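Local atomic coordinates of lipoprotein (Paraburkholderia phytofirmans, PDB entry 5T11), a protein that probably helps guide Pel polysaccharide export across the outer membrane as a dodecameric periplasmic lipoprotein, as its counterpart does in Pseudomonas aeruginosa. Residues A95-R100 / G112-L117; W127-T132 / A150-P155; K20-S25 / Q86-V91; E108-V113 / T132-S137. The protein carries 1 engineered substitution. All coordinates share one frame; numbering follows the deposited sequence.

Contact 1 (A95-R100 / G112-L117)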
loop_
_atom_site.group_PDB
_atom_site.type_symbol
_atom_site.label_atom_id
_atom_site.label_comp_id
_atom_site.label_asym_id
_atom_site.label_seq_id
_atom_site.Cartn_x
_atom_site.Cartn_y
_atom_site.Cartn_z
ATOM N N ALA B 95 10.101 32.594 16.188
ATOM C CA ALA B 95 9.383 31.532 15.496
ATOM C C ALA B 95 10.341 30.725 14.629
ATOM O O ALA B 95 11.345 31.244 14.120
ATOM C CB ALA B 95 8.252 32.090 14.626
ATOM N N VAL B 96 10.001 29.451 14.451
ATOM C CA VAL B 96 10.718 28.561 13.548
ATOM C C VAL B 96 9.893 28.422 12.268
ATOM O O VAL B 96 8.756 27.931 12.297
ATOM C CB VAL B 96 10.986 27.201 14.210
ATOM C CG1 VAL B 96 11.731 26.276 13.263
ATOM C CG2 VAL B 96 11.786 27.408 15.530
ATOM N N GLU B 97 10.451 28.893 11.149
ATOM C CA GLU B 97 9.800 28.803 9.844
ATOM C C GLU B 97 10.155 27.532 9.093
ATOM O O GLU B 97 9.403 27.118 8.198
ATOM C CB GLU B 97 10.174 30.018 8.968
ATOM C CG GLU B 97 9.585 31.353 9.459
ATOM C CD GLU B 97 10.398 31.984 10.582
ATOM O OE1 GLU B 97 11.639 31.799 10.594
ATOM O OE2 GLU B 97 9.799 32.653 11.461
ATOM N N GLU B 98 11.277 26.899 9.429
ATOM C CA GLU B 98 11.691 25.684 8.744
ATOM C C GLU B 98 12.701 24.964 9.620
ATOM O O GLU B 98 13.561 25.598 10.245
ATOM C CB GLU B 98 12.294 25.999 7.367
ATOM C CG GLU B 98 12.802 24.784 6.622
ATOM C CD GLU B 98 12.909 25.015 5.104
ATOM O OE1 GLU B 98 13.453 26.072 4.688
ATOM O OE2 GLU B 98 12.450 24.128 4.328
ATOM N N TRP B 99 12.597 23.645 9.654
ATOM C CA TRP B 99 13.409 22.818 10.535
ATOM C C TRP B 99 13.213 21.364 10.132
ATOM O O TRP B 99 12.452 20.634 10.779
ATOM C CB TRP B 99 12.988 23.051 11.985
ATOM C CG TRP B 99 13.870 22.488 13.093
ATOM C CD1 TRP B 99 14.029 21.172 13.440
ATOM C CD2 TRP B 99 14.629 23.249 14.058
ATOM N NE1 TRP B 99 14.862 21.066 14.536
ATOM C CE2 TRP B 99 15.251 22.322 14.929
ATOM C CE3 TRP B 99 14.869 24.620 14.243
ATOM C CZ2 TRP B 99 16.086 22.724 15.986
ATOM C CZ3 TRP B 99 15.697 25.017 15.294
ATOM C CH2 TRP B 99 16.290 24.065 16.155
ATOM N N ARG B 100 13.847 20.939 9.042
ATOM C CA ARG B 100 13.591 19.603 8.505
ATOM C C ARG B 100 14.792 19.179 7.677
ATOM O O ARG B 100 15.659 19.995 7.346
ATOM C CB ARG B 100 12.322 19.586 7.641
ATOM C CG ARG B 100 12.437 20.499 6.395
ATOM C CD ARG B 100 11.261 20.340 5.428
ATOM N NE ARG B 100 11.184 18.971 4.896
ATOM C CZ ARG B 100 10.364 18.594 3.921
ATOM N NH1 ARG B 100 9.533 19.474 3.357
ATOM N NH2 ARG B 100 10.375 17.339 3.504
ATOM N N GLY B 112 15.109 27.687 9.252
ATOM C CA GLY B 112 14.740 29.095 9.188
ATOM C C GLY B 112 14.156 29.539 10.524
ATOM O O GLY B 112 13.291 28.840 11.065
ATOM N N VAL B 113 14.640 30.665 11.085
ATOM C CA VAL B 113 14.241 31.150 12.407
ATOM C C VAL B 113 14.155 32.673 12.393
ATOM O O VAL B 113 14.931 33.353 11.715
ATOM C CB VAL B 113 15.218 30.717 13.525
ATOM C CG1 VAL B 113 15.206 29.221 13.711
ATOM C CG2 VAL B 113 16.635 31.216 13.228
ATOM N N THR B 114 13.205 33.206 13.163
ATOM C CA THR B 114 13.111 34.634 13.439
ATOM C C THR B 114 13.113 34.830 14.955
ATOM O O THR B 114 12.539 34.020 15.691
ATOM C CB THR B 114 11.843 35.245 12.813
ATOM O OG1 THR B 114 10.718 34.414 13.126
ATOM C CG2 THR B 114 11.969 35.351 11.282
ATOM N N PHE B 115 13.768 35.890 15.425
ATOM C CA PHE B 115 13.858 36.188 16.854
ATOM C C PHE B 115 13.525 37.653 17.103
ATOM O O PHE B 115 13.796 38.515 16.258
ATOM C CB PHE B 115 15.266 35.923 17.427
ATOM C CG PHE B 115 15.620 34.469 17.566
ATOM C CD1 PHE B 115 15.155 33.724 18.650
ATOM C CD2 PHE B 115 16.467 33.856 16.645
ATOM C CE1 PHE B 115 15.485 32.378 18.783
ATOM C CE2 PHE B 115 16.797 32.507 16.771
ATOM C CZ PHE B 115 16.309 31.770 17.842
ATOM N N GLU B 116 12.951 37.930 18.281
ATOM C CA GLU B 116 12.718 39.288 18.766
ATOM C C GLU B 116 13.169 39.374 20.217
ATOM O O GLU B 116 12.942 38.444 21.000
ATOM C CB GLU B 116 11.229 39.717 18.694
ATOM C CG GLU B 116 10.594 39.680 17.325
ATOM C CD GLU B 116 10.010 38.316 16.991
ATOM O OE1 GLU B 116 9.472 37.651 17.904
ATOM O OE2 GLU B 116 10.097 37.909 15.812
ATOM N N LEU B 117 13.793 40.490 20.578
ATOM C CA LEU B 117 14.119 40.792 21.964
ATOM C C LEU B 117 13.204 41.913 22.436
ATOM O O LEU B 117 13.208 43.009 21.856
ATOM C CB LEU B 117 15.587 41.188 22.120
ATOM C CG LEU B 117 16.042 41.290 23.578
ATOM C CD1 LEU B 117 16.121 39.887 24.182
ATOM C CD2 LEU B 117 17.369 42.017 23.686
#

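Contact 2 (W127-T132 / A150-P155)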
loop_
_atom_site.group_PDB
_atom_site.type_symbol
_atom_site.label_atom_id
_atom_site.label_comp_id
_atom_site.label_asym_id
_atom_site.label_seq_id
_atom_site.Cartn_x
_atom_site.Cartn_y
_atom_site.Cartn_z
ATOM N N TRP B 127 15.159 44.722 19.441
ATOM C CA TRP B 127 16.098 44.046 18.557
ATOM C C TRP B 127 15.372 42.868 17.935
ATOM O O TRP B 127 14.505 42.258 18.572
ATOM C CB TRP B 127 17.343 43.578 19.328
ATOM C CG TRP B 127 18.342 42.775 18.546
ATOM C CD1 TRP B 127 19.468 43.242 17.935
ATOM C CD2 TRP B 127 18.320 41.354 18.323
ATOM N NE1 TRP B 127 20.143 42.208 17.333
ATOM C CE2 TRP B 127 19.463 41.035 17.560
ATOM C CE3 TRP B 127 17.448 40.326 18.698
ATOM C CZ2 TRP B 127 19.751 39.732 17.150
ATOM C CZ3 TRP B 127 17.731 39.022 18.287
ATOM C CH2 TRP B 127 18.872 38.738 17.520
ATOM N N SER B 128 15.721 42.561 16.688
ATOM C CA SER B 128 15.130 41.404 16.029
ATOM C C SER B 128 16.065 40.956 14.918
ATOM O O SER B 128 16.950 41.706 14.484
ATOM C CB SER B 128 13.733 41.718 15.476
ATOM O OG SER B 128 13.764 42.806 14.558
ATOM N N ALA B 129 15.855 39.723 14.460
ATOM C CA ALA B 129 16.716 39.157 13.432
ATOM C C ALA B 129 16.060 37.927 12.825
ATOM O O ALA B 129 15.164 37.314 13.413
ATOM C CB ALA B 129 18.102 38.797 13.979
ATOM N N THR B 130 16.530 37.588 11.630
ATOM C CA THR B 130 16.091 36.450 10.839
ATOM C C THR B 130 17.325 35.740 10.301
ATOM O O THR B 130 18.281 36.390 9.846
ATOM C CB THR B 130 15.195 36.887 9.666
ATOM O OG1 THR B 130 14.093 37.666 10.162
ATOM C CG2 THR B 130 14.657 35.665 8.897
ATOM N N GLY B 131 17.309 34.406 10.372
ATOM C CA GLY B 131 18.426 33.630 9.864
ATOM C C GLY B 131 17.936 32.381 9.159
ATOM O O GLY B 131 16.949 31.777 9.597
ATOM N N THR B 132 18.586 31.993 8.060
ATOM C CA THR B 132 18.274 30.749 7.372
ATOM C C THR B 132 19.583 30.066 7.012
ATOM O O THR B 132 20.608 30.731 6.844
ATOM C CB THR B 132 17.435 30.962 6.088
ATOM O OG1 THR B 132 18.220 31.648 5.095
ATOM C CG2 THR B 132 16.167 31.771 6.377
ATOM N N ALA B 150 23.479 30.361 16.922
ATOM C CA ALA B 150 24.652 31.035 17.480
ATOM C C ALA B 150 25.006 32.271 16.663
ATOM O O ALA B 150 25.273 33.344 17.220
ATOM C CB ALA B 150 25.842 30.076 17.551
ATOM N N LYS B 151 24.994 32.143 15.332
ATOM C CA LYS B 151 25.278 33.292 14.470
ATOM C C LYS B 151 24.211 34.375 14.641
ATOM O O LYS B 151 24.527 35.553 14.869
ATOM C CB LYS B 151 25.370 32.819 13.008
ATOM C CG LYS B 151 25.754 33.876 11.981
ATOM C CD LYS B 151 27.189 34.355 12.195
ATOM C CE LYS B 151 27.652 35.325 11.108
ATOM N NZ LYS B 151 28.902 36.018 11.522
ATOM N N VAL B 152 22.933 33.979 14.569
ATOM C CA VAL B 152 21.826 34.933 14.609
ATOM C C VAL B 152 21.823 35.718 15.922
ATOM O O VAL B 152 21.559 36.928 15.937
ATOM C CB VAL B 152 20.489 34.198 14.392
ATOM C CG1 VAL B 152 19.317 35.099 14.762
ATOM C CG2 VAL B 152 20.363 33.706 12.941
ATOM N N LEU B 153 22.091 35.047 17.037
ATOM C CA LEU B 153 22.045 35.675 18.354
ATOM C C LEU B 153 23.378 36.281 18.778
ATOM O O LEU B 153 23.491 36.785 19.906
ATOM C CB LEU B 153 21.581 34.662 19.410
ATOM C CG LEU B 153 20.172 34.073 19.226
ATOM C CD1 LEU B 153 19.803 33.162 20.406
ATOM C CD2 LEU B 153 19.118 35.173 19.040
ATOM N N SER B 154 24.385 36.258 17.905
ATOM C CA SER B 154 25.681 36.823 18.269
ATOM C C SER B 154 25.642 38.296 18.692
ATOM O O SER B 154 26.466 38.671 19.545
ATOM C CB SER B 154 26.682 36.633 17.119
ATOM O OG SER B 154 26.362 37.460 16.018
ATOM N N PRO B 155 24.764 39.167 18.167
ATOM C CA PRO B 155 24.737 40.547 18.689
ATOM C C PRO B 155 24.230 40.661 20.127
ATOM O O PRO B 155 24.369 41.738 20.721
ATOM C CB PRO B 155 23.807 41.281 17.714
ATOM C CG PRO B 155 23.769 40.406 16.463
ATOM C CD PRO B 155 23.879 39.016 16.990
#

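Contact 3 (K20-S25 / Q86-V91)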
loop_
_atom_site.group_PDB
_atom_site.type_symbol
_atom_site.label_atom_id
_atom_site.label_comp_id
_atom_site.label_asym_id
_atom_site.label_seq_id
_atom_site.Cartn_x
_atom_site.Cartn_y
_atom_site.Cartn_z
ATOM N N LYS B 20 18.826 40.067 33.116
ATOM C CA LYS B 20 18.066 38.821 33.160
ATOM C C LYS B 20 17.189 38.718 31.918
ATOM O O LYS B 20 16.399 39.621 31.629
ATOM C CB LYS B 20 17.228 38.748 34.433
ATOM C CG LYS B 20 18.047 39.028 35.685
ATOM C CD LYS B 20 17.379 38.552 36.964
ATOM C CE LYS B 20 18.380 38.581 38.116
ATOM N NZ LYS B 20 19.685 37.952 37.731
ATOM N N VAL B 21 17.333 37.623 31.183
ATOM C CA VAL B 21 16.597 37.379 29.947
ATOM C C VAL B 21 15.753 36.125 30.123
ATOM O O VAL B 21 16.268 35.075 30.524
ATOM C CB VAL B 21 17.545 37.216 28.747
ATOM C CG1 VAL B 21 16.760 36.885 27.473
ATOM C CG2 VAL B 21 18.400 38.457 28.576
ATOM N N ALA B 22 14.466 36.232 29.817
ATOM C CA ALA B 22 13.583 35.077 29.750
ATOM C C ALA B 22 13.377 34.697 28.290
ATOM O O ALA B 22 13.110 35.568 27.455
ATOM C CB ALA B 22 12.238 35.370 30.416
ATOM N N VAL B 23 13.525 33.409 27.985
ATOM C CA VAL B 23 13.200 32.874 26.660
ATOM C C VAL B 23 11.766 32.367 26.713
ATOM O O VAL B 23 11.426 31.525 27.553
ATOM C CB VAL B 23 14.170 31.762 26.239
ATOM C CG1 VAL B 23 13.713 31.122 24.917
ATOM C CG2 VAL B 23 15.596 32.307 26.141
ATOM N N VAL B 24 10.922 32.903 25.838
ATOM C CA VAL B 24 9.483 32.688 25.884
ATOM C C VAL B 24 9.028 32.121 24.542
ATOM O O VAL B 24 9.362 32.674 23.488
ATOM C CB VAL B 24 8.744 34.001 26.203
ATOM C CG1 VAL B 24 7.318 33.966 25.699
ATOM C CG2 VAL B 24 8.785 34.282 27.690
ATOM N N SER B 25 8.274 31.019 24.601
ATOM C CA SER B 25 7.470 30.440 23.524
ATOM C C SER B 25 7.918 30.827 22.125
ATOM O O SER B 25 7.439 31.810 21.549
ATOM C CB SER B 25 6.001 30.823 23.689
ATOM O OG SER B 25 5.812 32.203 23.429
ATOM N N GLN B 86 9.571 36.868 37.109
ATOM C CA GLN B 86 10.988 36.551 37.237
ATOM C C GLN B 86 11.881 37.785 37.258
ATOM O O GLN B 86 13.097 37.644 37.430
ATOM C CB GLN B 86 11.419 35.628 36.094
ATOM C CG GLN B 86 10.829 34.226 36.182
ATOM C CD GLN B 86 11.217 33.536 37.466
ATOM O OE1 GLN B 86 12.330 33.024 37.593
ATOM N NE2 GLN B 86 10.312 33.546 38.443
ATOM N N ASN B 87 11.310 38.981 37.089
ATOM C CA ASN B 87 12.069 40.235 37.006
ATOM C C ASN B 87 13.089 40.216 35.869
ATOM O O ASN B 87 14.171 40.797 35.978
ATOM C CB ASN B 87 12.750 40.568 38.335
ATOM C CG ASN B 87 11.769 40.668 39.466
ATOM O OD1 ASN B 87 10.918 41.558 39.483
ATOM N ND2 ASN B 87 11.876 39.756 40.428
ATOM N N ALA B 88 12.741 39.546 34.767
ATOM C CA ALA B 88 13.553 39.622 33.560
ATOM C C ALA B 88 13.585 41.048 33.027
ATOM O O ALA B 88 12.576 41.759 33.033
ATOM C CB ALA B 88 13.002 38.680 32.481
ATOM N N ARG B 89 14.754 41.467 32.553
ATOM C CA ARG B 89 14.821 42.749 31.866
ATOM C C ARG B 89 14.384 42.638 30.405
ATOM O O ARG B 89 13.783 43.581 29.873
ATOM C CB ARG B 89 16.233 43.329 31.968
ATOM C CG ARG B 89 16.314 44.811 31.589
ATOM C CD ARG B 89 17.723 45.343 31.758
ATOM N NE ARG B 89 17.877 46.695 31.224
ATOM C CZ ARG B 89 18.999 47.402 31.313
ATOM N NH1 ARG B 89 20.061 46.884 31.919
ATOM N NH2 ARG B 89 19.063 48.623 30.801
ATOM N N TYR B 90 14.671 41.511 29.745
ATOM C CA TYR B 90 14.273 41.289 28.353
ATOM C C TYR B 90 13.647 39.911 28.180
ATOM O O TYR B 90 13.915 38.981 28.946
ATOM C CB TYR B 90 15.456 41.398 27.380
ATOM C CG TYR B 90 16.208 42.703 27.423
ATOM C CD1 TYR B 90 15.687 43.846 26.828
ATOM C CD2 TYR B 90 17.445 42.793 28.044
ATOM C CE1 TYR B 90 16.374 45.045 26.862
ATOM C CE2 TYR B 90 18.143 43.988 28.079
ATOM C CZ TYR B 90 17.600 45.114 27.486
ATOM O OH TYR B 90 18.278 46.315 27.513
ATOM N N VAL B 91 12.818 39.789 27.141
ATOM C CA VAL B 91 12.251 38.519 26.703
ATOM C C VAL B 91 12.744 38.244 25.287
ATOM O O VAL B 91 12.689 39.131 24.423
ATOM C CB VAL B 91 10.710 38.524 26.747
ATOM C CG1 VAL B 91 10.143 37.435 25.864
ATOM C CG2 VAL B 91 10.229 38.309 28.150
#

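Contact 4 (E108-V113 / T132-S137)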
loop_
_atom_site.group_PDB
_atom_site.type_symbol
_atom_site.label_atom_id
_atom_site.label_comp_id
_atom_site.label_asym_id
_atom_site.label_seq_id
_atom_site.Cartn_x
_atom_site.Cartn_y
_atom_site.Cartn_z
ATOM N N GLU B 108 19.188 17.322 2.394
ATOM C CA GLU B 108 19.973 18.204 3.240
ATOM C C GLU B 108 19.119 18.851 4.335
ATOM O O GLU B 108 17.926 19.104 4.140
ATOM C CB GLU B 108 20.644 19.293 2.396
ATOM C CG GLU B 108 19.704 20.202 1.633
ATOM C CD GLU B 108 19.468 19.743 0.190
ATOM O OE1 GLU B 108 19.341 18.520 -0.050
ATOM O OE2 GLU B 108 19.414 20.616 -0.709
ATOM N N PRO B 109 19.711 19.124 5.497
ATOM C CA PRO B 109 18.994 19.876 6.538
ATOM C C PRO B 109 18.813 21.336 6.154
ATOM O O PRO B 109 19.668 21.945 5.510
ATOM C CB PRO B 109 19.912 19.750 7.765
ATOM C CG PRO B 109 21.300 19.551 7.182
ATOM C CD PRO B 109 21.062 18.713 5.926
ATOM N N VAL B 110 17.678 21.899 6.560
ATOM C CA VAL B 110 17.354 23.297 6.300
ATOM C C VAL B 110 16.696 23.885 7.548
ATOM O O VAL B 110 15.840 23.247 8.170
ATOM C CB VAL B 110 16.439 23.448 5.060
ATOM C CG1 VAL B 110 17.180 23.069 3.776
ATOM C CG2 VAL B 110 15.229 22.560 5.198
ATOM N N VAL B 111 17.090 25.108 7.908
ATOM C CA VAL B 111 16.610 25.779 9.119
ATOM C C VAL B 111 16.280 27.233 8.803
ATOM O O VAL B 111 17.078 27.935 8.169
ATOM C CB VAL B 111 17.656 25.724 10.252
ATOM C CG1 VAL B 111 17.162 26.484 11.494
ATOM C CG2 VAL B 111 17.988 24.266 10.608
ATOM N N GLY B 112 15.109 27.687 9.252
ATOM C CA GLY B 112 14.740 29.095 9.188
ATOM C C GLY B 112 14.156 29.539 10.524
ATOM O O GLY B 112 13.291 28.840 11.065
ATOM N N VAL B 113 14.640 30.665 11.085
ATOM C CA VAL B 113 14.241 31.150 12.407
ATOM C C VAL B 113 14.155 32.673 12.393
ATOM O O VAL B 113 14.931 33.353 11.715
ATOM C CB VAL B 113 15.218 30.717 13.525
ATOM C CG1 VAL B 113 15.206 29.221 13.711
ATOM C CG2 VAL B 113 16.635 31.216 13.228
ATOM N N THR B 132 18.586 31.993 8.060
ATOM C CA THR B 132 18.274 30.749 7.372
ATOM C C THR B 132 19.583 30.066 7.012
ATOM O O THR B 132 20.608 30.731 6.844
ATOM C CB THR B 132 17.435 30.962 6.088
ATOM O OG1 THR B 132 18.220 31.648 5.095
ATOM C CG2 THR B 132 16.167 31.771 6.377
ATOM N N ARG B 133 19.538 28.739 6.871
ATOM C CA ARG B 133 20.734 28.014 6.457
ATOM C C ARG B 133 20.361 26.675 5.829
ATOM O O ARG B 133 19.377 26.036 6.219
ATOM C CB ARG B 133 21.695 27.795 7.635
ATOM C CG ARG B 133 23.016 27.156 7.227
ATOM C CD ARG B 133 24.008 27.158 8.362
ATOM N NE ARG B 133 24.392 28.515 8.729
ATOM C CZ ARG B 133 25.284 28.806 9.669
ATOM N NH1 ARG B 133 25.880 27.827 10.330
ATOM N NH2 ARG B 133 25.581 30.071 9.943
ATOM N N THR B 134 21.176 26.265 4.855
ATOM C CA THR B 134 21.093 24.965 4.197
ATOM C C THR B 134 22.424 24.241 4.380
ATOM O O THR B 134 23.477 24.785 4.019
ATOM C CB THR B 134 20.790 25.134 2.702
ATOM O OG1 THR B 134 19.639 25.968 2.527
ATOM C CG2 THR B 134 20.537 23.787 2.034
ATOM N N GLY B 135 22.379 23.016 4.922
ATOM C CA GLY B 135 23.564 22.178 5.030
ATOM C C GLY B 135 23.805 21.392 3.750
ATOM O O GLY B 135 23.090 21.541 2.759
ATOM N N TRP B 136 24.864 20.575 3.743
ATOM C CA TRP B 136 24.974 19.635 2.630
ATOM C C TRP B 136 24.336 18.306 3.045
ATOM O O TRP B 136 23.858 18.144 4.166
ATOM C CB TRP B 136 26.421 19.435 2.147
ATOM C CG TRP B 136 26.524 18.518 0.837
ATOM C CD1 TRP B 136 26.157 18.845 -0.461
ATOM C CD2 TRP B 136 26.989 17.157 0.769
ATOM N NE1 TRP B 136 26.387 17.779 -1.309
ATOM C CE2 TRP B 136 26.899 16.738 -0.576
ATOM C CE3 TRP B 136 27.480 16.256 1.716
ATOM C CZ2 TRP B 136 27.268 15.453 -0.979
ATOM C CZ3 TRP B 136 27.856 14.990 1.304
ATOM C CH2 TRP B 136 27.751 14.603 -0.031
ATOM N N SER B 137 24.322 17.352 2.118
ATOM C CA SER B 137 23.692 16.061 2.351
ATOM C C SER B 137 24.239 15.365 3.588
ATOM O O SER B 137 23.520 14.584 4.224
ATOM C CB SER B 137 23.891 15.178 1.126
ATOM O OG SER B 137 23.646 15.929 -0.032
#

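Contact 1 (A95-R100 / G112-L117)
The carbonyl oxygen of G112 is gripped by two successive backbone N-H groups of the facing strand, from E97 N at 2.8 Å and from E98 N at 3.2 Å. Two residues facing one make a classic beta bulge, set here in the antiparallel hairpin of strands 90-99 and 109-119. Both donors come from the same face of the carbonyl plane; E97 N stands well above it, 45° out, while E98 N is less tilted. G112 returns the grip through its own nitrogen, which gives a bond to the carbonyl of E98. On the other side of the bulge A95 and T114 form a regular hydrogen-bonded pair, each N-H reaching the other's carbonyl. Between these pairs V96 and V113 meet on the opposite face of the sheet, with V96 CG2 4.3 Å from V113 CG1.

The bulge also sets the side chain of E97 across that of T114, at about a right angle. A bend at chi2 (82°) turns CD back toward the neighbouring strand, and T114 OG1 donates to E97 OE2 over a short 2.6 Å. E98, by contrast, sends its carboxylate out of the hairpin to Y101 OH and S142 N of a second subunit, so the bulge region contributes to the subunit interface. The carboxylate of E116 lies 6.8 Å from that of E97 (OE2 to OE2); this like charge would tend to favour protonation of E97, while the hydroxyl bond would tend to oppose it. The threonine hydroxyl meets E97 OE2 on its syn side, only 15° out of the carboxylate plane, while OE1 rests 3.2 Å from V113 C.

Contact 2 (W127-T132 / A150-P155)
The indole of W127 presents its six-membered edge to the carbonyl of V152: V152 O lies in the ring plane, 3.6 Å from W127 CZ2 and about as far from CH2. One face of the ring has the backbone nitrogen of A129, from its own strand, above it and offset toward the rim. The side chains of L153 and P155 each cross that of W127 at about a right angle; L153 CD2 comes to 3.9 Å from W127 CH2, and P155 CB to 3.8 Å from W127 NE1. With CG anti to the backbone N (chi1 176°), the tryptophan leaves the strand toward the end of the helix. The in-plane approach puts the negative end of a carbonyl dipole against the slightly positive ring hydrogens, although V152 O has its proper hydrogen bond from Q9 NE2.

Further along the strand, V152 straddles two small residues. Its CG1 rests 4.0 Å from A129 CB, while CG2 comes down on the bare backbone of G131, 3.6 Å from G131 CA; with no side chain there, the helix can sit close to the sheet. Where the helix finishes, K151 O receives both the N-H and the hydroxyl of S154, which secures the turn leading to P155.

This is alpha-on-beta packing: the end of helix 141-152 and the turn after it lie on the W127, A129 and G131 face of strand 125-134. F115 of strand 109-119 and V7 of strand 5-9 also pack against V152, and the other face, through T130 and T132, meets N45 and S143 of a second subunit.

Contact 3 (K20-S25 / Q86-V91)
K20 O receives two consecutive backbone N-H groups, from R89 N at a short 2.6 Å and from Y90 N at 3.2 Å. The longer bond is the straighter, 165° at the hydrogen against 134°, and its donor lies in the carbonyl plane. One step on, A22 N donates to Y90 O, and the strands run on in parallel with V21 beside Y90 and A22 beside V91. N87, at positive phi, closes helix 78-85 in a Schellman motif, so the chain leaves the helix and enters strand 90-99, which lies parallel to strand 21-28 in the mixed sheet.

Packing follows on both faces. A22 CB lies 4.0 Å from A88 CB, and further along V91 CG1 nestles 3.7 Å from V24 CB. That face is covered by helix 78-85, with W82 over A22 and A83 on V91. On the opposite face V21 CG2 reaches the edge of the Y90 ring, near its plane, and L47 of helix 35-49 packs on V21.

The long chains of K20 and R89 lead away to salt bridges with D54 and D19. Across the contact itself the polar work is done by main-chain groups, and the small and branched side chains contribute apolar packing on both faces of the strands.

Contact 4 (E108-V113 / T132-S137)
E108-V113 and T132-S137 run antiparallel, the short strand axes of 109-113 and 132-134 at 177° and 4.8 Å apart. V111 and R133 form the hydrogen-bonded pair, V111 N giving to R133 O at 3.0 Å and R133 N to V111 O at 2.9 Å. One more bond, from G135 N to P109 O, extends the ladder; P109 has no N-H to return. V110 with T134 and G112 with T132 are the non-hydrogen-bonded pairs, where CA-H groups turn to carbonyls instead, as T132 CA does to V111 O at 3.2 Å.

On one face V110 and T134 lie side by side and point the same way, with V110 CG1 3.8 Å from T134 CG2. That methyl, anti to the backbone N of T134, also meets E108 CG at 3.7 Å, so it fills the angle between the valine and the glutamate. These are neighbouring strands of a beta hairpin, 109-119 with 125-134, in the mixed sheet of an LpoB-family domain. The same face is turned to a second subunit: Y101 of that chain packs on V110, and T132 OG1 bonds to its S143. On the opposite face V111 lies under L141, V144 and L148 of helix 141-152, and R133 extends to S147 of the same helix.

At the start of strand 109-113, P109 CD touches W136 O at 3.4 Å, and just before it E108 CB sits against G135 O. The carboxylate of E108 turns away, its OE2 shared by K102 NZ and by R138 NE of the second subunit.

How the contacts relate
All four contacts involve one mixed sheet: three pair its strands and contact 2 packs a helix end on it. Contact 3, joining strands 21-28 and 90-99, closes before the others open; contact 1 then pairs 90-99 with 109-119, and contacts 4 (109-119 with 125-134) and 2 (125-134 with helix 141-152) interleave along the chain. Contacts 1 and 4 share G112 and V113, contacts 2 and 4 share T132, and backbone bonds such as F115 N to A129 O knit contacts 1 and 2, centres about 10 Å apart. Contact 3 lies about 28 Å from contact 4, centre to centre. Contacts 1, 2 and 4 touch a second subunit and contact 3 none, so subunit association involves the hairpin region.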